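Local coordinates for protein arylalkylamine N-Acetyltransferase 2 (Aedes aegypti, PDB 4FD5) that probably transfers an acyl group from acyl-coenzyme A to the amine of arylalkylamines such as dopamine and serotonin, at residues E24-T29 with I135-S140; Q54-T59 with V78-I83; K129-R134 with Q165-D170; D20-H25 with G73-V78. All coordinates share one frame; numbering follows the deposited sequence.

Contact 1 (E24-T29 with I135-S140)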
loop_
_atom_site.group_PDB
_atom_site.type_symbol
_atom_site.label_atom_id
_atom_site.label_comp_id
_atom_site.label_asym_id
_atom_site.label_seq_id
_atom_site.Cartn_x
_atom_site.Cartn_y
_atom_site.Cartn_z
ATOM N N GLU A 24 10.126 6.038 -10.281
ATOM C CA GLU A 24 11.399 6.567 -9.811
ATOM C C GLU A 24 11.250 7.138 -8.392
ATOM O O GLU A 24 12.086 6.856 -7.527
ATOM C CB GLU A 24 11.948 7.615 -10.784
ATOM C CG GLU A 24 13.304 8.192 -10.396
ATOM C CD GLU A 24 14.437 7.165 -10.342
ATOM O OE1 GLU A 24 14.310 6.049 -10.890
ATOM O OE2 GLU A 24 15.477 7.491 -9.731
ATOM N N HIS A 25 10.175 7.892 -8.142
ATOM C CA HIS A 25 9.929 8.421 -6.789
ATOM C C HIS A 25 9.945 7.245 -5.824
ATOM O O HIS A 25 10.618 7.296 -4.780
ATOM C CB HIS A 25 8.606 9.205 -6.718
ATOM C CG HIS A 25 8.021 9.330 -5.330
ATOM N ND1 HIS A 25 8.353 10.349 -4.457
ATOM C CD2 HIS A 25 7.106 8.570 -4.678
ATOM C CE1 HIS A 25 7.672 10.203 -3.325
ATOM N NE2 HIS A 25 6.910 9.133 -3.436
ATOM N N LEU A 26 9.258 6.160 -6.188
ATOM C CA LEU A 26 9.176 5.026 -5.266
ATOM C C LEU A 26 10.578 4.442 -5.049
ATOM O O LEU A 26 11.000 4.216 -3.902
ATOM C CB LEU A 26 8.158 3.978 -5.749
ATOM C CG LEU A 26 6.708 4.495 -5.795
ATOM C CD1 LEU A 26 5.746 3.495 -6.440
ATOM C CD2 LEU A 26 6.209 4.881 -4.391
ATOM N N ARG A 27 11.332 4.276 -6.138
ATOM C CA ARG A 27 12.656 3.684 -6.020
ATOM C C ARG A 27 13.482 4.499 -5.067
ATOM O O ARG A 27 14.296 3.956 -4.323
ATOM C CB ARG A 27 13.382 3.683 -7.358
ATOM C CG ARG A 27 12.874 2.683 -8.335
ATOM C CD ARG A 27 13.863 2.537 -9.492
ATOM N NE ARG A 27 13.257 1.794 -10.586
ATOM C CZ ARG A 27 12.697 2.359 -11.653
ATOM N NH1 ARG A 27 12.681 3.684 -11.789
ATOM N NH2 ARG A 27 12.159 1.596 -12.598
ATOM N N GLN A 28 13.280 5.811 -5.100
ATOM C CA GLN A 28 14.200 6.680 -4.397
ATOM C C GLN A 28 13.744 6.876 -2.978
ATOM O O GLN A 28 14.570 7.101 -2.088
ATOM C CB GLN A 28 14.334 8.034 -5.091
ATOM C CG GLN A 28 15.069 7.981 -6.420
ATOM C CD GLN A 28 16.533 7.610 -6.270
ATOM O OE1 GLN A 28 17.161 7.893 -5.242
ATOM N NE2 GLN A 28 17.084 6.971 -7.293
ATOM N N THR A 29 12.438 6.781 -2.742
ATOM C CA THR A 29 11.968 7.280 -1.456
ATOM C C THR A 29 11.220 6.254 -0.639
ATOM O O THR A 29 11.110 6.394 0.586
ATOM C CB THR A 29 11.081 8.554 -1.586
ATOM O OG1 THR A 29 9.828 8.213 -2.183
ATOM C CG2 THR A 29 11.756 9.617 -2.415
ATOM N N ILE A 135 0.039 1.986 -1.647
ATOM C CA ILE A 135 1.238 2.701 -1.232
ATOM C C ILE A 135 0.878 4.130 -0.873
ATOM O O ILE A 135 0.129 4.772 -1.600
ATOM C CB ILE A 135 2.294 2.752 -2.360
ATOM C CG1 ILE A 135 2.882 1.358 -2.579
ATOM C CG2 ILE A 135 3.387 3.758 -2.021
ATOM C CD1 ILE A 135 3.988 1.328 -3.630
ATOM N N LEU A 136 1.402 4.624 0.250
ATOM C CA LEU A 136 1.295 6.039 0.600
ATOM C C LEU A 136 2.713 6.516 0.876
ATOM O O LEU A 136 3.382 5.999 1.784
ATOM C CB LEU A 136 0.411 6.219 1.843
ATOM C CG LEU A 136 0.284 7.632 2.418
ATOM C CD1 LEU A 136 -0.328 8.582 1.398
ATOM C CD2 LEU A 136 -0.551 7.573 3.678
ATOM N N SER A 137 3.167 7.487 0.091
ATOM C CA SER A 137 4.584 7.869 0.089
ATOM C C SER A 137 4.714 9.381 -0.062
ATOM O O SER A 137 4.046 9.971 -0.907
ATOM C CB SER A 137 5.296 7.174 -1.089
ATOM O OG SER A 137 6.656 7.567 -1.153
ATOM N N VAL A 138 5.539 10.018 0.774
ATOM C CA VAL A 138 5.777 11.453 0.655
ATOM C C VAL A 138 7.278 11.702 0.712
ATOM O O VAL A 138 7.950 11.242 1.635
ATOM C CB VAL A 138 5.084 12.247 1.789
ATOM C CG1 VAL A 138 5.402 13.760 1.673
ATOM C CG2 VAL A 138 3.592 11.997 1.771
ATOM N N ASP A 139 7.790 12.393 -0.300
ATOM C CA ASP A 139 9.205 12.734 -0.424
ATOM C C ASP A 139 9.641 13.558 0.797
ATOM O O ASP A 139 8.915 14.452 1.230
ATOM C CB ASP A 139 9.408 13.539 -1.715
ATOM C CG ASP A 139 10.871 13.797 -2.027
ATOM O OD1 ASP A 139 11.543 14.464 -1.215
ATOM O OD2 ASP A 139 11.357 13.344 -3.093
ATOM N N SER A 140 10.797 13.236 1.368
ATOM C CA SER A 140 11.248 13.913 2.590
ATOM C C SER A 140 11.276 15.437 2.452
ATOM O O SER A 140 11.063 16.150 3.441
ATOM C CB SER A 140 12.623 13.400 3.037
ATOM O OG SER A 140 13.616 13.704 2.064
HETATM O O HOH W 1 10.108 12.426 -5.201
#
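His25, Leu26 and Thr29 of helix 24-29 face Ile135, Ser137 and Asp139 at the end of strand 135-138. In this GNAT fold the helix lies across the central sheet, and the two axes make an angle of 73°. The His25 imidazole carries the polar part of the contact. Its CG is anti to the backbone N (chi1 158°), which sends the ring from the helix toward the strand. NE2 and Ser137 OG form a hydrogen bond of 2.8 Å, and either may be the donor. Ser137 OG is itself anti to its backbone N, so it reaches out to the ring. Thr29 OG1 sits over one face of the imidazole, 3.1 Å above its plane and shifted toward the rim. The same hydroxyl donates to His25 O, one turn back in the helix. The edge of the ring meets the backbone of the other segment, with CE1 3.7 Å from Asp139 N. A water also lies at this edge: it is 2.8 Å from His25 ND1 and donates to Asp139 OD2 at 2.6 Å. These contacts help to set the rotation of the ring. Beyond the ring, Asp139 forms a salt bridge with Arg141.

The other half of the contact is apolar. Phe30 and Phe31, which follow the helix, pack on Ile135. Leu26 and Ile135 meet tip to tip, and Leu26 CD2 is 3.9 Å from Ile135 CG2. The same CD2 also rests near Ser137 CB.

Contact 2 (Q54-T59 with V78-I83)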
loop_
_atom_site.group_PDB
_atom_site.type_symbol
_atom_site.label_atom_id
_atom_site.label_comp_id
_atom_site.label_asym_id
_atom_site.label_seq_id
_atom_site.Cartn_x
_atom_site.Cartn_y
_atom_site.Cartn_z
ATOM N N GLN A 54 6.714 -4.063 -11.181
ATOM C CA GLN A 54 5.635 -4.701 -11.940
ATOM C C GLN A 54 4.284 -4.506 -11.234
ATOM O O GLN A 54 3.266 -4.169 -11.868
ATOM C CB GLN A 54 5.944 -6.193 -12.107
ATOM C CG GLN A 54 4.867 -7.008 -12.782
ATOM C CD GLN A 54 5.265 -8.472 -12.881
ATOM O OE1 GLN A 54 5.967 -8.875 -13.809
ATOM N NE2 GLN A 54 4.847 -9.268 -11.901
ATOM N N HIS A 55 4.279 -4.715 -9.917
ATOM C CA HIS A 55 3.060 -4.572 -9.129
ATOM C C HIS A 55 2.566 -3.124 -9.114
ATOM O O HIS A 55 1.374 -2.877 -9.323
ATOM C CB HIS A 55 3.262 -5.099 -7.695
ATOM C CG HIS A 55 1.996 -5.197 -6.891
ATOM N ND1 HIS A 55 1.990 -5.214 -5.511
ATOM C CD2 HIS A 55 0.698 -5.293 -7.271
ATOM C CE1 HIS A 55 0.744 -5.307 -5.075
ATOM N NE2 HIS A 55 -0.060 -5.357 -6.121
ATOM N N SER A 56 3.478 -2.182 -8.881
ATOM C CA SER A 56 3.121 -0.763 -8.891
ATOM C C SER A 56 2.598 -0.296 -10.242
ATOM O O SER A 56 1.668 0.493 -10.302
ATOM C CB SER A 56 4.273 0.116 -8.422
ATOM O OG SER A 56 4.649 -0.240 -7.101
ATOM N N LEU A 57 3.191 -0.783 -11.326
ATOM C CA LEU A 57 2.692 -0.400 -12.648
ATOM C C LEU A 57 1.289 -0.951 -12.874
ATOM O O LEU A 57 0.397 -0.234 -13.334
ATOM C CB LEU A 57 3.658 -0.847 -13.742
ATOM C CG LEU A 57 3.274 -0.457 -15.168
ATOM C CD1 LEU A 57 3.150 1.051 -15.315
ATOM C CD2 LEU A 57 4.342 -1.010 -16.109
ATOM N N SER A 58 1.086 -2.221 -12.531
ATOM C CA SER A 58 -0.249 -2.797 -12.637
ATOM C C SER A 58 -1.264 -1.976 -11.838
ATOM O O SER A 58 -2.362 -1.677 -12.312
ATOM C CB SER A 58 -0.253 -4.248 -12.161
ATOM O OG SER A 58 -1.484 -4.865 -12.493
ATOM N N THR A 59 -0.877 -1.595 -10.626
ATOM C CA THR A 59 -1.757 -0.783 -9.793
ATOM C C THR A 59 -2.080 0.571 -10.446
ATOM O O THR A 59 -3.248 0.978 -10.508
ATOM C CB THR A 59 -1.132 -0.573 -8.414
ATOM O OG1 THR A 59 -1.084 -1.840 -7.746
ATOM C CG2 THR A 59 -1.976 0.426 -7.578
ATOM N N VAL A 78 2.732 10.327 -3.367
ATOM C CA VAL A 78 1.692 9.571 -4.072
ATOM C C VAL A 78 0.869 8.677 -3.140
ATOM O O VAL A 78 1.334 8.241 -2.083
ATOM C CB VAL A 78 2.285 8.668 -5.173
ATOM C CG1 VAL A 78 2.959 9.523 -6.259
ATOM C CG2 VAL A 78 3.236 7.637 -4.576
ATOM N N ALA A 79 -0.351 8.389 -3.583
ATOM C CA ALA A 79 -1.150 7.297 -3.055
ATOM C C ALA A 79 -1.440 6.381 -4.225
ATOM O O ALA A 79 -2.191 6.752 -5.128
ATOM C CB ALA A 79 -2.451 7.819 -2.481
ATOM N N LEU A 80 -0.813 5.210 -4.236
ATOM C CA LEU A 80 -1.092 4.241 -5.292
ATOM C C LEU A 80 -2.231 3.384 -4.779
ATOM O O LEU A 80 -2.103 2.725 -3.725
ATOM C CB LEU A 80 0.121 3.375 -5.619
ATOM C CG LEU A 80 1.019 3.877 -6.747
ATOM C CD1 LEU A 80 1.604 5.211 -6.402
ATOM C CD2 LEU A 80 2.102 2.884 -7.123
ATOM N N ASN A 81 -3.314 3.386 -5.560
ATOM C CA ASN A 81 -4.564 2.740 -5.192
ATOM C C ASN A 81 -4.974 1.748 -6.259
ATOM O O ASN A 81 -4.816 2.010 -7.454
ATOM C CB ASN A 81 -5.680 3.775 -5.042
ATOM C CG ASN A 81 -5.333 4.868 -4.048
ATOM O OD1 ASN A 81 -4.813 4.594 -2.961
ATOM N ND2 ASN A 81 -5.588 6.112 -4.424
ATOM N N GLY A 82 -5.484 0.603 -5.822
ATOM C CA GLY A 82 -5.949 -0.418 -6.756
ATOM C C GLY A 82 -7.388 -0.821 -6.524
ATOM O O GLY A 82 -7.982 -0.516 -5.499
ATOM N N ILE A 83 -7.966 -1.521 -7.494
ATOM C CA ILE A 83 -9.339 -1.984 -7.357
ATOM C C ILE A 83 -9.373 -3.490 -7.127
ATOM O O ILE A 83 -8.836 -4.244 -7.932
ATOM C CB ILE A 83 -10.156 -1.651 -8.618
ATOM C CG1 ILE A 83 -10.062 -0.153 -8.903
ATOM C CG2 ILE A 83 -11.613 -2.066 -8.412
ATOM C CD1 ILE A 83 -10.606 0.260 -10.271
HETATM O O HOH W 2 -4.478 3.251 -9.803
#
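Helix 54-59 crosses strand 78-83 at 72°, with the axes 8.4 Å apart and Thr59 closest to Gly82 in the backbone. Here helix 50-60 packs on the central sheet of the GNAT fold. Thr59 makes the deepest approach. Its CG2 is anti to the backbone N and points at the strand. This methyl presses on the backbone, 3.3 Å from Asn81 O, and lies 3.9 Å from Gly82 N. Gly82 offers backbone alone to the methyl. The methyl also reaches Leu80 CB, the residue before Asn81.

Ser56, one turn before Thr59, lies against Leu80, whose CD2 is 3.7 Å from Ser56 CB. Leu80 holds an unusual chi1 of -93°, away from the staggered value. Leu26 of helix 19-29 packs on the same leucine, and Ile135 of the next strand does too.

The hydroxyls of the helix bond away from the leucine. Thr59 OG1 donates to His55 O at 3.1 Å from above the carbonyl plane, and it also bonds Arg134. Ser56 OG bonds Leu52 O within the helix. A water sits 2.7 Å from Thr59 O and 2.7 Å from Asn81 O and can bridge the two backbones.

The serine and threonine thus show carbon to the strand while their oxygens are satisfied by the helix and by Arg134. Polar residues can therefore be buried here in what is mainly van der Waals packing of a helix on the sheet.

Contact 3 (K129-R134 with Q165-D170)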
loop_
_atom_site.group_PDB
_atom_site.type_symbol
_atom_site.label_atom_id
_atom_site.label_comp_id
_atom_site.label_asym_id
_atom_site.label_seq_id
_atom_site.Cartn_x
_atom_site.Cartn_y
_atom_site.Cartn_z
ATOM N N LYS A 129 -16.854 -4.751 -5.057
ATOM C CA LYS A 129 -15.554 -4.156 -5.332
ATOM C C LYS A 129 -15.136 -3.280 -4.158
ATOM O O LYS A 129 -15.979 -2.743 -3.434
ATOM C CB LYS A 129 -15.556 -3.369 -6.654
ATOM C CG LYS A 129 -16.294 -2.039 -6.615
ATOM C CD LYS A 129 -16.268 -1.346 -7.983
ATOM C CE LYS A 129 -16.834 0.074 -7.901
ATOM N NZ LYS A 129 -17.013 0.741 -9.235
ATOM N N ILE A 130 -13.826 -3.180 -3.958
ATOM C CA ILE A 130 -13.266 -2.409 -2.847
ATOM C C ILE A 130 -12.094 -1.582 -3.344
ATOM O O ILE A 130 -11.299 -2.038 -4.161
ATOM C CB ILE A 130 -12.807 -3.336 -1.706
ATOM C CG1 ILE A 130 -14.031 -3.927 -0.994
ATOM C CG2 ILE A 130 -11.925 -2.576 -0.693
ATOM C CD1 ILE A 130 -13.694 -4.922 0.115
ATOM N N PHE A 131 -11.979 -0.366 -2.817
ATOM C CA PHE A 131 -10.922 0.561 -3.208
ATOM C C PHE A 131 -9.751 0.387 -2.240
ATOM O O PHE A 131 -9.890 0.672 -1.047
ATOM C CB PHE A 131 -11.491 1.979 -3.131
ATOM C CG PHE A 131 -10.604 3.048 -3.718
ATOM C CD1 PHE A 131 -9.542 3.565 -2.994
ATOM C CD2 PHE A 131 -10.890 3.593 -4.962
ATOM C CE1 PHE A 131 -8.734 4.586 -3.526
ATOM C CE2 PHE A 131 -10.100 4.617 -5.504
ATOM C CZ PHE A 131 -9.020 5.119 -4.786
ATOM N N GLU A 132 -8.607 -0.080 -2.754
ATOM C CA GLU A 132 -7.468 -0.424 -1.898
ATOM C C GLU A 132 -6.307 0.569 -1.991
ATOM O O GLU A 132 -5.737 0.778 -3.067
ATOM C CB GLU A 132 -6.968 -1.851 -2.205
ATOM C CG GLU A 132 -5.925 -2.344 -1.203
ATOM C CD GLU A 132 -5.355 -3.712 -1.555
ATOM O OE1 GLU A 132 -5.381 -4.110 -2.751
ATOM O OE2 GLU A 132 -4.858 -4.383 -0.618
ATOM N N ILE A 133 -5.940 1.159 -0.853
ATOM C CA ILE A 133 -4.772 2.030 -0.790
ATOM C C ILE A 133 -3.570 1.112 -0.608
ATOM O O ILE A 133 -3.468 0.402 0.392
ATOM C CB ILE A 133 -4.854 3.013 0.396
ATOM C CG1 ILE A 133 -6.087 3.896 0.298
ATOM C CG2 ILE A 133 -3.607 3.902 0.458
ATOM C CD1 ILE A 133 -6.547 4.431 1.654
ATOM N N ARG A 134 -2.665 1.109 -1.580
ATOM C CA ARG A 134 -1.554 0.165 -1.572
ATOM C C ARG A 134 -0.239 0.781 -1.146
ATOM O O ARG A 134 0.530 0.148 -0.410
ATOM C CB ARG A 134 -1.408 -0.502 -2.938
ATOM C CG ARG A 134 -2.630 -1.327 -3.257
ATOM C CD ARG A 134 -2.514 -2.087 -4.583
ATOM N NE ARG A 134 -3.692 -2.934 -4.720
ATOM C CZ ARG A 134 -4.184 -3.396 -5.864
ATOM N NH1 ARG A 134 -3.587 -3.125 -7.021
ATOM N NH2 ARG A 134 -5.283 -4.143 -5.839
ATOM N N GLN A 165 -17.945 2.126 -2.118
ATOM C CA GLN A 165 -18.544 2.262 -0.800
ATOM C C GLN A 165 -17.589 1.848 0.311
ATOM O O GLN A 165 -17.808 2.174 1.473
ATOM C CB GLN A 165 -19.802 1.407 -0.705
ATOM C CG GLN A 165 -20.872 1.781 -1.699
ATOM C CD GLN A 165 -22.066 0.872 -1.590
ATOM O OE1 GLN A 165 -23.033 1.190 -0.905
ATOM N NE2 GLN A 165 -21.998 -0.276 -2.246
ATOM N N VAL A 166 -16.546 1.112 -0.054
ATOM C CA VAL A 166 -15.593 0.629 0.945
ATOM C C VAL A 166 -14.152 0.838 0.496
ATOM O O VAL A 166 -13.791 0.542 -0.648
ATOM C CB VAL A 166 -15.829 -0.845 1.277
ATOM C CG1 VAL A 166 -14.736 -1.371 2.216
ATOM C CG2 VAL A 166 -17.209 -1.032 1.909
ATOM N N MET A 167 -13.329 1.341 1.410
ATOM C CA MET A 167 -11.893 1.435 1.173
ATOM C C MET A 167 -11.150 0.541 2.152
ATOM O O MET A 167 -11.626 0.300 3.260
ATOM C CB MET A 167 -11.403 2.870 1.357
ATOM C CG MET A 167 -12.093 3.926 0.492
ATOM S SD MET A 167 -11.489 5.582 0.850
ATOM C CE MET A 167 -9.971 5.631 -0.108
ATOM N N LYS A 168 -9.969 0.088 1.742
ATOM C CA LYS A 168 -9.206 -0.893 2.517
ATOM C C LYS A 168 -7.736 -0.571 2.385
ATOM O O LYS A 168 -7.304 -0.105 1.337
ATOM C CB LYS A 168 -9.485 -2.295 1.950
ATOM C CG LYS A 168 -8.594 -3.429 2.461
ATOM C CD LYS A 168 -8.909 -4.720 1.693
ATOM C CE LYS A 168 -8.180 -5.938 2.270
ATOM N NZ LYS A 168 -6.762 -6.002 1.834
ATOM N N THR A 169 -6.954 -0.806 3.438
ATOM C CA THR A 169 -5.505 -0.726 3.297
ATOM C C THR A 169 -4.835 -1.766 4.195
ATOM O O THR A 169 -5.280 -1.998 5.321
ATOM C CB THR A 169 -4.966 0.702 3.587
ATOM O OG1 THR A 169 -3.593 0.802 3.191
ATOM C CG2 THR A 169 -5.075 1.035 5.070
ATOM N N ASP A 170 -3.778 -2.398 3.690
ATOM C CA ASP A 170 -3.008 -3.338 4.488
ATOM C C ASP A 170 -1.755 -2.584 4.924
ATOM O O ASP A 170 -0.740 -2.567 4.226
ATOM C CB ASP A 170 -2.676 -4.603 3.676
ATOM C CG ASP A 170 -3.930 -5.338 3.178
ATOM O OD1 ASP A 170 -5.062 -4.956 3.567
ATOM O OD2 ASP A 170 -3.785 -6.288 2.377
HETATM O O HOH W 3 -17.499 -0.464 -2.833
HETATM O O HOH W 4 -3.019 -2.301 0.952
#
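Phe131 and Glu132 of strand 129-134 pair in parallel with Met167 and Lys168 of strand 166-170. Three backbone hydrogen bonds join the strands. Phe131 N donates to Val166 O at 3.0 Å, Lys168 N to Phe131 O, and Ile133 N to Lys168 O. The next step is different. Ile133 O takes the hydroxyl of Thr169 instead, at 2.8 Å, because OG1 is anti to its backbone N (chi1 -169°) and reaches across. A water donates to Ile133 O and accepts from Asp170 N, so it bridges two atoms that are 4.3 Å apart.

Apolar contacts fill the face that bears Phe131, Ile133 and Met167. Phe131 and Met167 run side by side. The methionine bends at its third torsion (chi3 81°), which brings CE to 3.6 Å from Phe131 CD1 and also near Ile133 CD1. Phe164 stacks edge-to-face on Phe131. Elsewhere along the pair, Ile130 CG2 touches Lys168 CB at 3.6 Å.

Charges line up on the face of Glu132. Arg134 grips Glu132 OE1 with NE and NH2, side-on. Lys168 NZ binds Asp170 OD1 at 2.6 Å and makes a longer salt bridge of 3.5 Å to Glu132 OE2. The lysine probably offsets the repulsion between the two carboxylates. Asn116 bonds both Lys168 and Asp170.

The pair belongs to the beta-alpha-beta unit of strand 129-138, helix 147-161 and strand 166-171. Two neighbouring parallel strands that splay apart are a hallmark of the GNAT fold. In relatives the gap receives acyl-CoA, and it probably does so here.

Contact 4 (D20-H25 with G73-V78)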
loop_
_atom_site.group_PDB
_atom_site.type_symbol
_atom_site.label_atom_id
_atom_site.label_comp_id
_atom_site.label_asym_id
_atom_site.label_seq_id
_atom_site.Cartn_x
_atom_site.Cartn_y
_atom_site.Cartn_z
ATOM N N ASP A 20 6.606 6.699 -15.175
ATOM C CA ASP A 20 8.037 6.573 -14.928
ATOM C C ASP A 20 8.441 7.435 -13.740
ATOM O O ASP A 20 9.163 6.954 -12.856
ATOM C CB ASP A 20 8.868 6.998 -16.144
ATOM C CG ASP A 20 8.910 5.941 -17.237
ATOM O OD1 ASP A 20 8.391 4.834 -17.046
ATOM O OD2 ASP A 20 9.497 6.221 -18.307
ATOM N N ASP A 21 7.954 8.683 -13.719
ATOM C CA ASP A 21 8.320 9.637 -12.658
ATOM C C ASP A 21 7.890 9.052 -11.317
ATOM O O ASP A 21 8.590 9.201 -10.303
ATOM C CB ASP A 21 7.598 10.975 -12.824
ATOM C CG ASP A 21 8.177 11.856 -13.926
ATOM O OD1 ASP A 21 9.275 11.566 -14.431
ATOM O OD2 ASP A 21 7.522 12.873 -14.266
ATOM N N VAL A 22 6.732 8.401 -11.311
ATOM C CA VAL A 22 6.184 7.897 -10.052
ATOM C C VAL A 22 7.027 6.708 -9.590
ATOM O O VAL A 22 7.416 6.615 -8.420
ATOM C CB VAL A 22 4.676 7.570 -10.180
ATOM C CG1 VAL A 22 4.189 6.697 -9.003
ATOM C CG2 VAL A 22 3.853 8.848 -10.298
ATOM N N ILE A 23 7.379 5.825 -10.521
ATOM C CA ILE A 23 8.119 4.655 -10.120
ATOM C C ILE A 23 9.513 5.050 -9.623
ATOM O O ILE A 23 9.998 4.513 -8.631
ATOM C CB ILE A 23 8.142 3.605 -11.241
ATOM C CG1 ILE A 23 6.731 3.027 -11.399
ATOM C CG2 ILE A 23 9.163 2.512 -10.911
ATOM C CD1 ILE A 23 6.512 2.213 -12.645
ATOM N N GLU A 24 10.126 6.038 -10.281
ATOM C CA GLU A 24 11.399 6.567 -9.811
ATOM C C GLU A 24 11.250 7.138 -8.392
ATOM O O GLU A 24 12.086 6.856 -7.527
ATOM C CB GLU A 24 11.948 7.615 -10.784
ATOM C CG GLU A 24 13.304 8.192 -10.396
ATOM C CD GLU A 24 14.437 7.165 -10.342
ATOM O OE1 GLU A 24 14.310 6.049 -10.890
ATOM O OE2 GLU A 24 15.477 7.491 -9.731
ATOM N N HIS A 25 10.175 7.892 -8.142
ATOM C CA HIS A 25 9.929 8.421 -6.789
ATOM C C HIS A 25 9.945 7.245 -5.824
ATOM O O HIS A 25 10.618 7.296 -4.780
ATOM C CB HIS A 25 8.606 9.205 -6.718
ATOM C CG HIS A 25 8.021 9.330 -5.330
ATOM N ND1 HIS A 25 8.353 10.349 -4.457
ATOM C CD2 HIS A 25 7.106 8.570 -4.678
ATOM C CE1 HIS A 25 7.672 10.203 -3.325
ATOM N NE2 HIS A 25 6.910 9.133 -3.436
ATOM N N GLY A 73 6.682 20.710 -11.083
ATOM C CA GLY A 73 6.357 19.402 -11.633
ATOM C C GLY A 73 6.987 18.203 -10.940
ATOM O O GLY A 73 6.899 17.081 -11.445
ATOM N N ASP A 74 7.613 18.425 -9.787
ATOM C CA ASP A 74 8.188 17.337 -8.996
ATOM C C ASP A 74 7.113 16.529 -8.267
ATOM O O ASP A 74 6.141 17.091 -7.766
ATOM C CB ASP A 74 9.159 17.898 -7.946
ATOM C CG ASP A 74 10.416 18.491 -8.558
ATOM O OD1 ASP A 74 10.455 18.654 -9.795
ATOM O OD2 ASP A 74 11.346 18.791 -7.783
ATOM N N ILE A 75 7.292 15.216 -8.210
ATOM C CA ILE A 75 6.412 14.358 -7.422
ATOM C C ILE A 75 6.710 14.600 -5.944
ATOM O O ILE A 75 7.780 14.244 -5.451
ATOM C CB ILE A 75 6.616 12.851 -7.773
ATOM C CG1 ILE A 75 6.312 12.583 -9.257
ATOM C CG2 ILE A 75 5.755 11.944 -6.876
ATOM C CD1 ILE A 75 4.909 12.931 -9.672
ATOM N N ALA A 76 5.769 15.217 -5.248
ATOM C CA ALA A 76 5.936 15.450 -3.813
ATOM C C ALA A 76 5.486 14.223 -3.042
ATOM O O ALA A 76 6.036 13.897 -1.977
ATOM C CB ALA A 76 5.166 16.675 -3.372
ATOM N N GLY A 77 4.473 13.537 -3.566
ATOM C CA GLY A 77 4.055 12.312 -2.891
ATOM C C GLY A 77 3.022 11.576 -3.712
ATOM O O GLY A 77 2.491 12.144 -4.658
ATOM N N VAL A 78 2.732 10.327 -3.367
ATOM C CA VAL A 78 1.692 9.571 -4.072
ATOM C C VAL A 78 0.869 8.677 -3.140
ATOM O O VAL A 78 1.334 8.241 -2.083
ATOM C CB VAL A 78 2.285 8.668 -5.173
ATOM C CG1 VAL A 78 2.959 9.523 -6.259
ATOM C CG2 VAL A 78 3.236 7.637 -4.576
HETATM O O HOH W 5 7.772 14.663 -11.922
HETATM O O HOH W 1 10.108 12.426 -5.201
#
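Ile75 and Val78 of the strand pack against Asp21, Val22 and His25 of helix 20-25. The Ile75 methyl CG2 makes a CH-pi contact over one face of the His25 ring, 4.0 Å from the centroid and 23° off the normal. This is the opposite face from the one that meets Thr29 OG1. Ile75 CG2 is anti to its backbone N, which turns it up to the imidazole, while CG1 lies 4.1 Å from Asp21 CB. Val78 slides past the ring and places CG2 4.0 Å from His25 CD2. Its other methyl, CG1, meets Val22 CG1 at 4.1 Å. Val22 CG2 touches Ile75 CD1 more loosely.

Two waters carry the polar links at this layer. The water beside His25 ND1 donates to Ile75 O at 3.0 Å, so it ties the ring to the strand backbone. Near the N-terminal end of the helix, at the exposed Asp21, another water donates to Gly73 O at 2.6 Å and weakly to Asp21 OD2.

The second shell explains why Ile75 and Val78 both point at the helix. Ala76 and Gly77 both face Ala68 in a classic beta bulge. The extra residue shifts the strand's alternation, so side chains three apart share one side of the sheet. The NE2 of His25 is held by Ser137.

Met67 of strand 66-69 touches both Ile75 and Val78, and Ile14 touches Val22 and Val78. In this GNAT fold helix 19-29 lies across the start of strand 75-85, which is flanked in the sheet by strands 66-69 and 129-138.

Overall arrangement
Contacts 1 and 4 share helix 19-29 and hinge on one histidine: contact 1 holds its ring nitrogen NE2, contact 4 packs one face. Contact 1 is partly buried. Contact 4 is buried but lies farthest from the chain's centre and has an exposed rim. Contact 2 lies nearest the centre, about 8 Å away, and is mostly carbon packing of helix 50-60 on strand 75-85. Contact 3, also buried, differs in kind. It is strand against strand, built from backbone bonds and a charge network. All four contacts use one or other of the neighbouring strands 75-85 and 129-138. Arg134 also links contact 3 to the helix of contact 2. Contacts 1 and 3 use opposite ends of strand 129-138.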